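Local coordinates for protein kallistatin (Homo sapiens, PDB 6F4V) that inhibits tissue kallikrein as a serpin, forming a stable equimolar complex with the enzyme and being cleaved at its own reactive site, at residues N165-K170 against A331-S336; N28-P33 against H318-D323; V195-M200 against H271-S276; A171-P176 against L322-A327. One frame throughout, in Å; residues are numbered along the deposited sequence.

Contacts 1 and 4 and the 318-323 side of contact 2 belong to the main sheet, sheet A, whose central strand 328-340 is the inserted reactive loop; contact 3 lies in sheet C, joined to it through strand 269-282. Contact 1 pairs the loop with strand 159-172. Contact 2 packs strand 29-31 against the neighbouring strand 312-324; contacts 1 and 2 meet where Thr-335 OG1 lies 2.8 Å from His-318 ND1. Contact 4 continues from the ends of strands 159-172 and 312-324, its centre about 18 Å from contact 1's and 13 Å from contact 3's, where Met-200 SD comes 3.3 Å from Asp-325 C. The sodium ion is about 8 Å from the side chain of Ala-171.

Contact 1: N165-K170 against A331-S336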
loop_
_atom_site.group_PDB
_atom_site.type_symbol
_atom_site.label_atom_id
_atom_site.label_comp_id
_atom_site.label_asym_id
_atom_site.label_seq_id
_atom_site.Cartn_x
_atom_site.Cartn_y
_atom_site.Cartn_z
ATOM N N ASN A 165 -1.428 -6.485 -9.794
ATOM C CA ASN A 165 -0.415 -6.971 -8.888
ATOM C C ASN A 165 -0.965 -7.124 -7.508
ATOM O O ASN A 165 -2.084 -6.699 -7.224
ATOM C CB ASN A 165 0.815 -6.103 -8.927
ATOM C CG ASN A 165 0.670 -4.817 -8.186
ATOM O OD1 ASN A 165 -0.229 -4.641 -7.393
ATOM N ND2 ASN A 165 1.594 -3.902 -8.432
ATOM N N TYR A 166 -0.188 -7.761 -6.660
ATOM C CA TYR A 166 -0.631 -8.005 -5.282
ATOM C C TYR A 166 0.588 -7.983 -4.372
ATOM O O TYR A 166 1.741 -8.188 -4.825
ATOM C CB TYR A 166 -1.382 -9.351 -5.176
ATOM C CG TYR A 166 -0.443 -10.490 -5.452
ATOM C CD1 TYR A 166 0.345 -11.040 -4.422
ATOM C CD2 TYR A 166 -0.284 -10.982 -6.749
ATOM C CE1 TYR A 166 1.256 -12.059 -4.685
ATOM C CE2 TYR A 166 0.605 -11.998 -7.012
ATOM C CZ TYR A 166 1.361 -12.544 -5.985
ATOM O OH TYR A 166 2.269 -13.544 -6.272
ATOM N N ILE A 167 0.315 -7.750 -3.097
ATOM C CA ILE A 167 1.284 -7.835 -2.044
ATOM C C ILE A 167 0.595 -8.542 -0.892
ATOM O O ILE A 167 -0.561 -8.284 -0.585
ATOM C CB ILE A 167 1.845 -6.444 -1.640
ATOM C CG1 ILE A 167 2.824 -6.558 -0.461
ATOM C CG2 ILE A 167 0.729 -5.449 -1.319
ATOM C CD1 ILE A 167 3.653 -5.309 -0.198
ATOM N N TYR A 168 1.336 -9.462 -0.291
ATOM C CA TYR A 168 0.920 -10.187 0.882
ATOM C C TYR A 168 2.045 -10.088 1.905
ATOM O O TYR A 168 3.207 -10.346 1.570
ATOM C CB TYR A 168 0.611 -11.640 0.568
ATOM C CG TYR A 168 0.120 -12.339 1.818
ATOM C CD1 TYR A 168 -1.176 -12.155 2.274
ATOM C CD2 TYR A 168 0.978 -13.116 2.594
ATOM C CE1 TYR A 168 -1.622 -12.753 3.451
ATOM C CE2 TYR A 168 0.542 -13.721 3.782
ATOM C CZ TYR A 168 -0.758 -13.546 4.197
ATOM O OH TYR A 168 -1.231 -14.123 5.369
ATOM N N PHE A 169 1.688 -9.719 3.130
ATOM C CA PHE A 169 2.619 -9.442 4.203
ATOM C C PHE A 169 2.105 -10.078 5.474
ATOM O O PHE A 169 1.013 -9.761 5.936
ATOM C CB PHE A 169 2.703 -7.920 4.399
ATOM C CG PHE A 169 3.552 -7.482 5.554
ATOM C CD1 PHE A 169 4.908 -7.341 5.401
ATOM C CD2 PHE A 169 2.994 -7.163 6.770
ATOM C CE1 PHE A 169 5.712 -6.902 6.444
ATOM C CE2 PHE A 169 3.791 -6.703 7.831
ATOM C CZ PHE A 169 5.151 -6.575 7.654
ATOM N N LYS A 170 2.912 -10.945 6.076
ATOM C CA LYS A 170 2.545 -11.522 7.370
ATOM C C LYS A 170 3.815 -11.610 8.182
ATOM O O LYS A 170 4.816 -12.211 7.741
ATOM C CB LYS A 170 1.879 -12.909 7.197
ATOM C CG LYS A 170 1.384 -13.481 8.539
ATOM C CD LYS A 170 0.404 -14.658 8.389
ATOM C CE LYS A 170 0.953 -15.875 7.701
ATOM N NZ LYS A 170 -0.148 -16.897 7.488
ATOM N N ALA A 331 -1.123 -8.054 6.429
ATOM C CA ALA A 331 -1.593 -6.987 5.514
ATOM C C ALA A 331 -1.527 -7.477 4.080
ATOM O O ALA A 331 -0.593 -8.170 3.689
ATOM C CB ALA A 331 -0.792 -5.702 5.735
ATOM N N ALA A 332 -2.561 -7.164 3.296
ATOM C CA ALA A 332 -2.613 -7.548 1.936
ATOM C C ALA A 332 -3.201 -6.429 1.094
ATOM O O ALA A 332 -3.932 -5.575 1.589
ATOM C CB ALA A 332 -3.414 -8.835 1.765
ATOM N N ALA A 333 -2.849 -6.442 -0.182
ATOM C CA ALA A 333 -3.402 -5.480 -1.124
ATOM C C ALA A 333 -3.233 -5.956 -2.538
ATOM O O ALA A 333 -2.401 -6.815 -2.844
ATOM C CB ALA A 333 -2.768 -4.106 -0.946
ATOM N N ALA A 334 -4.046 -5.396 -3.417
ATOM C CA ALA A 334 -3.892 -5.624 -4.828
ATOM C C ALA A 334 -4.399 -4.449 -5.637
ATOM O O ALA A 334 -5.224 -3.680 -5.166
ATOM C CB ALA A 334 -4.627 -6.897 -5.209
ATOM N N THR A 335 -3.889 -4.339 -6.860
ATOM C CA THR A 335 -4.231 -3.253 -7.780
ATOM C C THR A 335 -4.514 -3.860 -9.129
ATOM O O THR A 335 -3.767 -4.722 -9.583
ATOM C CB THR A 335 -3.026 -2.285 -7.931
ATOM O OG1 THR A 335 -2.667 -1.775 -6.653
ATOM C CG2 THR A 335 -3.342 -1.129 -8.871
ATOM N N SER A 336 -5.602 -3.422 -9.759
ATOM C CA SER A 336 -5.915 -3.786 -11.130
ATOM C C SER A 336 -5.867 -2.556 -12.043
ATOM O O SER A 336 -6.088 -1.420 -11.592
ATOM C CB SER A 336 -7.298 -4.420 -11.212
ATOM O OG SER A 336 -8.310 -3.470 -10.999
#
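The reactive loop of the cleaved serpin, folded into the sheet as strand 328-340, pairs here with strand 159-172, Asn-165 facing Thr-335 and Phe-169 facing Ala-331. The strands run antiparallel. Three hydrogen-bonded pairs give six backbone bonds, among them Ile-167 N to Ala-333 O at 2.9 Å and Ala-331 N to Phe-169 O at 2.8 Å. Between them, Tyr-166 CA brings its hydrogen to Ala-333 O at 3.2 Å.

On the face carrying Asn-165, Ile-167 and Phe-169, small methyl groups meet larger partners. Ile-167 holds CG1 anti to its backbone N (chi1 177°), which leaves the CG2 branch to touch Ala-333 CB at 3.8 Å. The Asn-165 and Thr-335 side chains lie alongside each other, pointing the same way, with Asn-165 OD1 3.7 Å from Thr-335 CB. Their polar ends both turn to the hydroxyl of Ser-35, in helix 33-44 behind the sheet, in the serpin shutter region. On the other face Tyr-166 CB touches Ala-334 CB at 4.1 Å, while Tyr-168 sets CD1 4.0 Å from Ala-332 CB and sends its hydroxyl on to Glu-330.

Four consecutive alanines give the loop little bulk on either face of the sheet, and the backbone bonds that hold it here depend little on which side chains it carries, as suits a loop that must become a strand.

Contact 2: N28-P33 against H318-D323. With EDO (1,2-ethanediol), chain E.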
loop_
_atom_site.group_PDB
_atom_site.type_symbol
_atom_site.label_atom_id
_atom_site.label_comp_id
_atom_site.label_asym_id
_atom_site.label_seq_id
_atom_site.Cartn_x
_atom_site.Cartn_y
_atom_site.Cartn_z
ATOM N N ASN A 28 -11.791 5.338 8.095
ATOM C CA ASN A 28 -10.662 4.387 8.013
ATOM C C ASN A 28 -10.051 4.449 6.605
ATOM O O ASN A 28 -10.766 4.535 5.579
ATOM C CB ASN A 28 -11.091 2.949 8.284
ATOM C CG ASN A 28 -11.619 2.731 9.694
ATOM O OD1 ASN A 28 -11.363 3.509 10.582
ATOM N ND2 ASN A 28 -12.314 1.613 9.901
ATOM N N ILE A 29 -8.724 4.424 6.571
ATOM C CA ILE A 29 -7.960 4.420 5.330
ATOM C C ILE A 29 -6.968 3.269 5.403
ATOM O O ILE A 29 -6.327 3.068 6.427
ATOM C CB ILE A 29 -7.186 5.740 5.126
ATOM C CG1 ILE A 29 -8.168 6.923 4.984
ATOM C CG2 ILE A 29 -6.221 5.670 3.950
ATOM C CD1 ILE A 29 -7.496 8.275 5.146
ATOM N N PHE A 30 -6.843 2.519 4.314
ATOM C CA PHE A 30 -5.779 1.526 4.243
ATOM C C PHE A 30 -5.459 1.174 2.820
ATOM O O PHE A 30 -6.323 0.755 2.081
ATOM C CB PHE A 30 -6.085 0.241 5.072
ATOM C CG PHE A 30 -4.862 -0.582 5.321
ATOM C CD1 PHE A 30 -3.844 -0.104 6.169
ATOM C CD2 PHE A 30 -4.675 -1.787 4.670
ATOM C CE1 PHE A 30 -2.686 -0.849 6.364
ATOM C CE2 PHE A 30 -3.495 -2.509 4.845
ATOM C CZ PHE A 30 -2.516 -2.039 5.700
ATOM N N PHE A 31 -4.193 1.340 2.438
ATOM C CA PHE A 31 -3.770 0.970 1.096
ATOM C C PHE A 31 -2.313 0.582 1.068
ATOM O O PHE A 31 -1.581 0.835 2.010
ATOM C CB PHE A 31 -4.039 2.121 0.099
ATOM C CG PHE A 31 -3.156 3.316 0.281
ATOM C CD1 PHE A 31 -3.375 4.197 1.317
ATOM C CD2 PHE A 31 -2.136 3.572 -0.596
ATOM C CE1 PHE A 31 -2.561 5.299 1.511
ATOM C CE2 PHE A 31 -1.343 4.707 -0.429
ATOM C CZ PHE A 31 -1.524 5.512 0.672
ATOM N N SER A 32 -1.911 -0.068 -0.018
ATOM C CA SER A 32 -0.516 -0.294 -0.303
ATOM C C SER A 32 0.029 0.647 -1.381
ATOM O O SER A 32 -0.230 0.439 -2.556
ATOM C CB SER A 32 -0.258 -1.712 -0.749
ATOM O OG SER A 32 1.117 -1.854 -1.040
ATOM N N PRO A 33 0.834 1.635 -0.977
ATOM C CA PRO A 33 1.413 2.526 -1.999
ATOM C C PRO A 33 2.342 1.771 -2.933
ATOM O O PRO A 33 2.327 2.026 -4.140
ATOM C CB PRO A 33 2.198 3.561 -1.196
ATOM C CG PRO A 33 2.065 3.228 0.239
ATOM C CD PRO A 33 1.164 2.053 0.397
ATOM N N HIS A 318 -8.107 -0.583 -6.359
ATOM C CA HIS A 318 -7.146 -0.957 -5.332
ATOM C C HIS A 318 -7.907 -1.354 -4.065
ATOM O O HIS A 318 -8.795 -0.629 -3.636
ATOM C CB HIS A 318 -6.199 0.203 -4.996
ATOM C CG HIS A 318 -5.142 -0.177 -4.004
ATOM N ND1 HIS A 318 -4.027 -0.896 -4.363
ATOM C CD2 HIS A 318 -5.045 0.041 -2.674
ATOM C CE1 HIS A 318 -3.289 -1.111 -3.284
ATOM N NE2 HIS A 318 -3.892 -0.560 -2.242
ATOM N N LYS A 319 -7.612 -2.524 -3.510
ATOM C CA LYS A 319 -8.152 -2.932 -2.232
ATOM C C LYS A 319 -7.048 -3.397 -1.333
ATOM O O LYS A 319 -6.036 -3.942 -1.796
ATOM C CB LYS A 319 -9.160 -4.063 -2.388
ATOM C CG LYS A 319 -10.359 -3.689 -3.246
ATOM C CD LYS A 319 -11.317 -4.870 -3.409
ATOM C CE LYS A 319 -12.425 -4.864 -2.378
ATOM N NZ LYS A 319 -13.519 -5.827 -2.735
ATOM N N ALA A 320 -7.251 -3.189 -0.050
ATOM C CA ALA A 320 -6.255 -3.548 0.936
ATOM C C ALA A 320 -6.892 -3.895 2.281
ATOM O O ALA A 320 -7.948 -3.345 2.629
ATOM C CB ALA A 320 -5.259 -2.433 1.111
ATOM N N THR A 321 -6.211 -4.746 3.047
ATOM C CA THR A 321 -6.694 -5.151 4.385
ATOM C C THR A 321 -5.562 -5.203 5.384
ATOM O O THR A 321 -4.446 -5.593 5.044
ATOM C CB THR A 321 -7.366 -6.579 4.392
ATOM O OG1 THR A 321 -6.386 -7.563 4.001
ATOM C CG2 THR A 321 -8.470 -6.658 3.427
ATOM N N LEU A 322 -5.871 -4.847 6.619
ATOM C CA LEU A 322 -4.941 -4.864 7.762
ATOM C C LEU A 322 -5.569 -5.660 8.894
ATOM O O LEU A 322 -6.724 -5.392 9.248
ATOM C CB LEU A 322 -4.727 -3.435 8.285
ATOM C CG LEU A 322 -3.787 -3.251 9.500
ATOM C CD1 LEU A 322 -2.410 -3.806 9.196
ATOM C CD2 LEU A 322 -3.695 -1.793 9.905
ATOM N N ASP A 323 -4.784 -6.574 9.463
ATOM C CA ASP A 323 -5.188 -7.409 10.601
ATOM C C ASP A 323 -4.056 -7.400 11.625
ATOM O O ASP A 323 -2.958 -7.912 11.356
ATOM C CB ASP A 323 -5.486 -8.850 10.124
ATOM C CG ASP A 323 -6.113 -9.717 11.200
ATOM O OD1 ASP A 323 -5.975 -9.415 12.395
ATOM O OD2 ASP A 323 -6.728 -10.743 10.858
HETATM C C1 EDO E . -14.776 4.211 9.911
HETATM O O1 EDO E . -14.532 4.352 8.514
HETATM C C2 EDO E . -16.186 4.718 10.204
HETATM O O2 EDO E . -16.101 6.123 10.385
#
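Phe-30 and Leu-322 cross at about a right angle, with Leu-322 CB set almost squarely over the centre of the phenyl ring, 3.6 Å from its centroid and 10° off the ring normal. This is a CH-pi contact, and Leu-322 CD2 extends it to Phe-30 CE1 at 3.8 Å. With CG anti to the backbone N (chi1 -163°), the ring reaches across to strand 318-323, where its CD2 also touches Ala-320 CB at 3.7 Å. An aromatic ring of another chain lies nearly parallel to it, and residues 29-31 extend a sheet into that chain. An alanine in place of Phe-30 would probably open a gap beneath Leu-322 and Ala-320 and deprive the neighbouring chain's ring of its partner.

The short strand 29-31 crosses strand 318-323 steeply, behind the main sheet, and ends at the serpin shutter, where Ser-32 caps helix 33-44 by its OG on Ser-35 N; the same OG also bonds to the backbone of the other chain. There the His-318 imidazole receives the backbone N of Ser-32 on NE2 at 3.0 Å, the donor 20° out of the ring plane. Its ND1 pairs with Thr-335 OG1 on the inserted loop, so both ring nitrogens have partners and the ring is fixed in its rotation; with NE2 accepting, the proton is probably on ND1. Phe-30 O, 3.5 Å from Ala-320 CB, is buried without a polar partner.

Contact 3: V195-M200 against H271-S276; sequences VRVPMM and HLPKFS
Met-200 and Leu-272 form the hydrogen-bonded pair of this antiparallel contact, and Met-199 faces Pro-273 in the non-hydrogen-bonded position beside it. The two strands, 193-202 and the first part of 269-282, belong to what serpin nomenclature calls sheet C. Met-200 N gives its hydrogen to Leu-272 O at 2.8 Å, coming from above the carbonyl plane. In return, Leu-272 N binds Met-200 O at 3.0 Å, and that oxygen also meets the hydrogen on His-271 CA. The third backbone bond runs from Lys-274 N to Pro-198 O at 2.9 Å.

Neither Pro-198 nor Pro-273 has an N-H to give. The Met-199 backbone bonds outward to Thr-183 in strand 183-188, and His-271 NE2 to Glu-269 OE2. Pro-273 O is buried with no polar partner, its nearest cover across the contact being the Met-200 methyl, CE, at 3.5 Å.

Met-200 sets CG anti to its carbonyl carbon (chi1 -48°) and then bends at chi3, bringing CE to Leu-272 CD2 at 3.9 Å as well. Its chain crosses that of Lys-274 at about a right angle, CG over CB. An alanine in place of Met-200 would probably open a gap over Leu-272 CD2 and take away the methyl covering Pro-273 O. On the face of Met-199, the sulfur SD rests 3.5 Å from Pro-273 N, and Val-197 CG2 lies beside Pro-273 CB.

With Pro-198 unable to donate, the pairing rests on three backbone bonds, and the two methionine side chains pack against the backbone of 272-274, one on each face.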
loop_
_atom_site.group_PDB
_atom_site.type_symbol
_atom_site.label_atom_id
_atom_site.label_comp_id
_atom_site.label_asym_id
_atom_site.label_seq_id
_atom_site.Cartn_x
_atom_site.Cartn_y
_atom_site.Cartn_z
ATOM N N VAL A 195 -16.701 3.260 20.978
ATOM C CA VAL A 195 -16.962 1.867 20.616
ATOM C C VAL A 195 -16.163 0.964 21.522
ATOM O O VAL A 195 -15.310 1.419 22.263
ATOM C CB VAL A 195 -16.649 1.582 19.130
ATOM C CG1 VAL A 195 -17.497 2.471 18.217
ATOM C CG2 VAL A 195 -15.167 1.764 18.834
ATOM N N ARG A 196 -16.448 -0.327 21.461
ATOM C CA ARG A 196 -15.731 -1.305 22.259
ATOM C C ARG A 196 -14.824 -2.087 21.359
ATOM O O ARG A 196 -15.243 -2.522 20.313
ATOM C CB ARG A 196 -16.685 -2.292 22.926
ATOM C CG ARG A 196 -17.646 -1.641 23.893
ATOM C CD ARG A 196 -17.562 -2.311 25.249
ATOM N NE ARG A 196 -16.560 -1.669 26.093
ATOM C CZ ARG A 196 -16.095 -2.154 27.237
ATOM N NH1 ARG A 196 -15.218 -1.440 27.919
ATOM N NH2 ARG A 196 -16.471 -3.342 27.694
ATOM N N VAL A 197 -13.590 -2.296 21.790
ATOM C CA VAL A 197 -12.623 -3.065 20.997
ATOM C C VAL A 197 -11.821 -3.958 21.917
ATOM O O VAL A 197 -11.537 -3.561 23.044
ATOM C CB VAL A 197 -11.655 -2.152 20.193
ATOM C CG1 VAL A 197 -12.426 -1.122 19.413
ATOM C CG2 VAL A 197 -10.663 -1.434 21.088
ATOM N N PRO A 198 -11.421 -5.145 21.430
ATOM C CA PRO A 198 -10.434 -5.906 22.198
ATOM C C PRO A 198 -9.113 -5.140 22.242
ATOM O O PRO A 198 -8.573 -4.801 21.193
ATOM C CB PRO A 198 -10.289 -7.230 21.437
ATOM C CG PRO A 198 -11.238 -7.198 20.310
ATOM C CD PRO A 198 -11.880 -5.848 20.219
ATOM N N MET A 199 -8.667 -4.813 23.438
ATOM C CA MET A 199 -7.451 -4.084 23.669
ATOM C C MET A 199 -6.374 -5.018 24.181
ATOM O O MET A 199 -6.507 -5.632 25.251
ATOM C CB MET A 199 -7.703 -2.936 24.659
ATOM C CG MET A 199 -6.566 -1.924 24.749
ATOM S SD MET A 199 -6.392 -0.898 23.253
ATOM C CE MET A 199 -7.795 0.178 23.410
ATOM N N MET A 200 -5.304 -5.127 23.406
ATOM C CA MET A 200 -4.135 -5.901 23.795
ATOM C C MET A 200 -3.338 -5.081 24.766
ATOM O O MET A 200 -3.381 -3.848 24.716
ATOM C CB MET A 200 -3.259 -6.257 22.566
ATOM C CG MET A 200 -4.090 -6.808 21.442
ATOM S SD MET A 200 -3.157 -7.402 20.055
ATOM C CE MET A 200 -2.520 -5.821 19.432
ATOM N N HIS A 271 -1.153 -0.216 25.287
ATOM C CA HIS A 271 -2.483 -0.728 25.019
ATOM C C HIS A 271 -2.731 -0.498 23.554
ATOM O O HIS A 271 -2.716 0.653 23.113
ATOM C CB HIS A 271 -3.542 0.034 25.825
ATOM C CG HIS A 271 -3.279 0.065 27.299
ATOM N ND1 HIS A 271 -4.048 -0.630 28.212
ATOM C CD2 HIS A 271 -2.339 0.721 28.020
ATOM C CE1 HIS A 271 -3.581 -0.409 29.433
ATOM N NE2 HIS A 271 -2.552 0.419 29.340
ATOM N N LEU A 272 -2.969 -1.569 22.805
ATOM C CA LEU A 272 -3.080 -1.489 21.355
ATOM C C LEU A 272 -4.220 -2.378 20.940
ATOM O O LEU A 272 -4.270 -3.524 21.383
ATOM C CB LEU A 272 -1.783 -1.918 20.698
ATOM C CG LEU A 272 -1.685 -1.849 19.155
ATOM C CD1 LEU A 272 -1.683 -0.404 18.666
ATOM C CD2 LEU A 272 -0.430 -2.581 18.677
ATOM N N PRO A 273 -5.158 -1.871 20.124
ATOM C CA PRO A 273 -6.264 -2.754 19.817
ATOM C C PRO A 273 -5.880 -3.898 18.914
ATOM O O PRO A 273 -4.959 -3.778 18.087
ATOM C CB PRO A 273 -7.299 -1.852 19.125
ATOM C CG PRO A 273 -6.780 -0.460 19.233
ATOM C CD PRO A 273 -5.333 -0.532 19.538
ATOM N N LYS A 274 -6.595 -4.993 19.102
ATOM C CA LYS A 274 -6.658 -6.080 18.147
ATOM C C LYS A 274 -7.782 -5.687 17.203
ATOM O O LYS A 274 -8.894 -5.406 17.656
ATOM C CB LYS A 274 -7.003 -7.390 18.855
ATOM C CG LYS A 274 -7.194 -8.575 17.923
ATOM C CD LYS A 274 -7.516 -9.833 18.718
ATOM C CE LYS A 274 -7.821 -10.999 17.789
ATOM N NZ LYS A 274 -8.130 -12.222 18.579
ATOM N N PHE A 275 -7.515 -5.669 15.904
ATOM C CA PHE A 275 -8.478 -5.100 14.956
ATOM C C PHE A 275 -8.155 -5.427 13.522
ATOM O O PHE A 275 -7.027 -5.830 13.173
ATOM C CB PHE A 275 -8.524 -3.545 15.083
ATOM C CG PHE A 275 -7.315 -2.859 14.532
ATOM C CD1 PHE A 275 -6.170 -2.756 15.284
ATOM C CD2 PHE A 275 -7.295 -2.358 13.229
ATOM C CE1 PHE A 275 -5.020 -2.156 14.790
ATOM C CE2 PHE A 275 -6.148 -1.754 12.727
ATOM C CZ PHE A 275 -4.992 -1.677 13.496
ATOM N N SER A 276 -9.169 -5.168 12.710
ATOM C CA SER A 276 -9.066 -5.259 11.271
ATOM C C SER A 276 -9.711 -4.054 10.638
ATOM O O SER A 276 -10.778 -3.622 11.086
ATOM C CB SER A 276 -9.736 -6.521 10.719
ATOM O OG SER A 276 -9.269 -6.726 9.394
#

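Contact 4: A171-P176 against L322-A327; sequences ALWEKP and LDVDEA
Trp-173 holds the turn 325-327 by two N-H groups at once: its backbone N binds Ala-327 O at 2.9 Å, and its indole NE1 binds Asp-325 O, also at 2.9 Å. This is the breach of the serpin fold, where strands 159-172 and 312-324 end and the chain turns back into the inserted reactive loop. The indole bond is straight (164° at the hydrogen) and lies in the ring plane, nearly along the C=O axis, so the ring's edge is fixed against the turn.

The turn is braced from within by an Asx turn, Asp-325 OD1 accepting from Ala-327 N at 3.0 Å and, beyond it, from Gly-328 N. Ala-327 O also takes a water at 2.7 Å, which reaches Trp-173 O only weakly.

Outward from these bonds, Trp-173 holds CG anti to its carbonyl carbon (chi1 -60°), which swings the indole edge toward the turn and brings CZ2 to Val-324 CG1 at 4.1 Å. The Tyr-224 ring lies nearly parallel to the indole, and Phe-177 meets it edge-to-face. Leu-172 CD2 touches Ala-327 O at 3.6 Å. Farther out, Pro-176 CB comes 3.4 Å from Glu-326 O.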
loop_
_atom_site.group_PDB
_atom_site.type_symbol
_atom_site.label_atom_id
_atom_site.label_comp_id
_atom_site.label_asym_id
_atom_site.label_seq_id
_atom_site.Cartn_x
_atom_site.Cartn_y
_atom_site.Cartn_z
ATOM N N ALA A 171 3.788 -10.987 9.344
ATOM C CA ALA A 171 4.996 -10.790 10.117
ATOM C C ALA A 171 4.715 -10.853 11.590
ATOM O O ALA A 171 3.802 -10.227 12.092
ATOM C CB ALA A 171 5.609 -9.427 9.781
ATOM N N LEU A 172 5.567 -11.570 12.298
ATOM C CA LEU A 172 5.498 -11.650 13.747
ATOM C C LEU A 172 6.105 -10.411 14.427
ATOM O O LEU A 172 7.145 -9.902 13.982
ATOM C CB LEU A 172 6.290 -12.865 14.226
ATOM C CG LEU A 172 5.763 -14.243 13.850
ATOM C CD1 LEU A 172 6.867 -15.265 14.117
ATOM C CD2 LEU A 172 4.492 -14.580 14.608
ATOM N N TRP A 173 5.512 -9.981 15.539
ATOM C CA TRP A 173 6.122 -8.943 16.376
ATOM C C TRP A 173 7.441 -9.439 16.958
ATOM O O TRP A 173 7.504 -10.583 17.400
ATOM C CB TRP A 173 5.233 -8.606 17.576
ATOM C CG TRP A 173 3.890 -8.104 17.282
ATOM C CD1 TRP A 173 2.727 -8.629 17.695
ATOM C CD2 TRP A 173 3.566 -6.928 16.534
ATOM N NE1 TRP A 173 1.676 -7.856 17.272
ATOM C CE2 TRP A 173 2.166 -6.814 16.531
ATOM C CE3 TRP A 173 4.331 -5.945 15.881
ATOM C CZ2 TRP A 173 1.500 -5.749 15.883
ATOM C CZ3 TRP A 173 3.661 -4.890 15.240
ATOM C CH2 TRP A 173 2.274 -4.817 15.242
ATOM N N GLU A 174 8.482 -8.605 17.015
ATOM C CA GLU A 174 9.606 -8.936 17.903
ATOM C C GLU A 174 9.137 -9.027 19.367
ATOM O O GLU A 174 9.652 -9.848 20.122
ATOM C CB GLU A 174 10.742 -7.912 17.833
ATOM C CG GLU A 174 11.570 -8.014 16.568
ATOM C CD GLU A 174 12.599 -9.130 16.579
ATOM O OE1 GLU A 174 13.430 -9.170 15.642
ATOM O OE2 GLU A 174 12.580 -9.974 17.499
ATOM N N LYS A 175 8.187 -8.165 19.742
ATOM C CA LYS A 175 7.689 -8.062 21.121
ATOM C C LYS A 175 6.155 -8.296 21.146
ATOM O O LYS A 175 5.359 -7.338 21.150
ATOM C CB LYS A 175 8.041 -6.687 21.685
ATOM C CG LYS A 175 9.541 -6.437 21.864
ATOM C CD LYS A 175 9.849 -4.949 21.913
ATOM C CE LYS A 175 11.347 -4.668 21.789
ATOM N NZ LYS A 175 11.999 -4.822 23.102
ATOM N N PRO A 176 5.750 -9.564 21.122
ATOM C CA PRO A 176 4.329 -9.861 21.046
ATOM C C PRO A 176 3.576 -9.644 22.348
ATOM O O PRO A 176 4.190 -9.453 23.420
ATOM C CB PRO A 176 4.295 -11.347 20.673
ATOM C CG PRO A 176 5.564 -11.919 21.213
ATOM C CD PRO A 176 6.576 -10.791 21.146
ATOM N N LEU A 322 -5.871 -4.847 6.619
ATOM C CA LEU A 322 -4.941 -4.864 7.762
ATOM C C LEU A 322 -5.569 -5.660 8.894
ATOM O O LEU A 322 -6.724 -5.392 9.248
ATOM C CB LEU A 322 -4.727 -3.435 8.285
ATOM C CG LEU A 322 -3.787 -3.251 9.500
ATOM C CD1 LEU A 322 -2.410 -3.806 9.196
ATOM C CD2 LEU A 322 -3.695 -1.793 9.905
ATOM N N ASP A 323 -4.784 -6.574 9.463
ATOM C CA ASP A 323 -5.188 -7.409 10.601
ATOM C C ASP A 323 -4.056 -7.400 11.625
ATOM O O ASP A 323 -2.958 -7.912 11.356
ATOM C CB ASP A 323 -5.486 -8.850 10.124
ATOM C CG ASP A 323 -6.113 -9.717 11.200
ATOM O OD1 ASP A 323 -5.975 -9.415 12.395
ATOM O OD2 ASP A 323 -6.728 -10.743 10.858
ATOM N N VAL A 324 -4.334 -6.833 12.793
ATOM C CA VAL A 324 -3.388 -6.709 13.876
ATOM C C VAL A 324 -3.889 -7.546 15.046
ATOM O O VAL A 324 -5.038 -7.400 15.499
ATOM C CB VAL A 324 -3.224 -5.218 14.279
ATOM C CG1 VAL A 324 -2.511 -5.064 15.615
ATOM C CG2 VAL A 324 -2.487 -4.459 13.146
ATOM N N ASP A 325 -3.026 -8.422 15.539
ATOM C CA ASP A 325 -3.351 -9.195 16.740
ATOM C C ASP A 325 -2.107 -9.372 17.621
ATOM O O ASP A 325 -1.095 -8.694 17.447
ATOM C CB ASP A 325 -3.987 -10.532 16.350
ATOM C CG ASP A 325 -3.013 -11.469 15.661
ATOM O OD1 ASP A 325 -1.764 -11.280 15.687
ATOM O OD2 ASP A 325 -3.501 -12.427 15.046
ATOM N N GLU A 326 -2.204 -10.282 18.595
ATOM C CA GLU A 326 -1.201 -10.395 19.621
ATOM C C GLU A 326 0.107 -10.944 19.106
ATOM O O GLU A 326 1.129 -10.671 19.690
ATOM C CB GLU A 326 -1.701 -11.306 20.774
ATOM C CG GLU A 326 -2.868 -10.720 21.540
ATOM C CD GLU A 326 -4.222 -11.113 21.008
ATOM O OE1 GLU A 326 -4.321 -11.578 19.865
ATOM O OE2 GLU A 326 -5.203 -10.966 21.760
ATOM N N ALA A 327 0.077 -11.716 18.035
ATOM C CA ALA A 327 1.256 -12.370 17.502
ATOM C C ALA A 327 1.978 -11.543 16.404
ATOM O O ALA A 327 3.195 -11.662 16.223
ATOM C CB ALA A 327 0.868 -13.722 16.908
HETATM O O HOH W 1 5.019 -12.852 17.763
#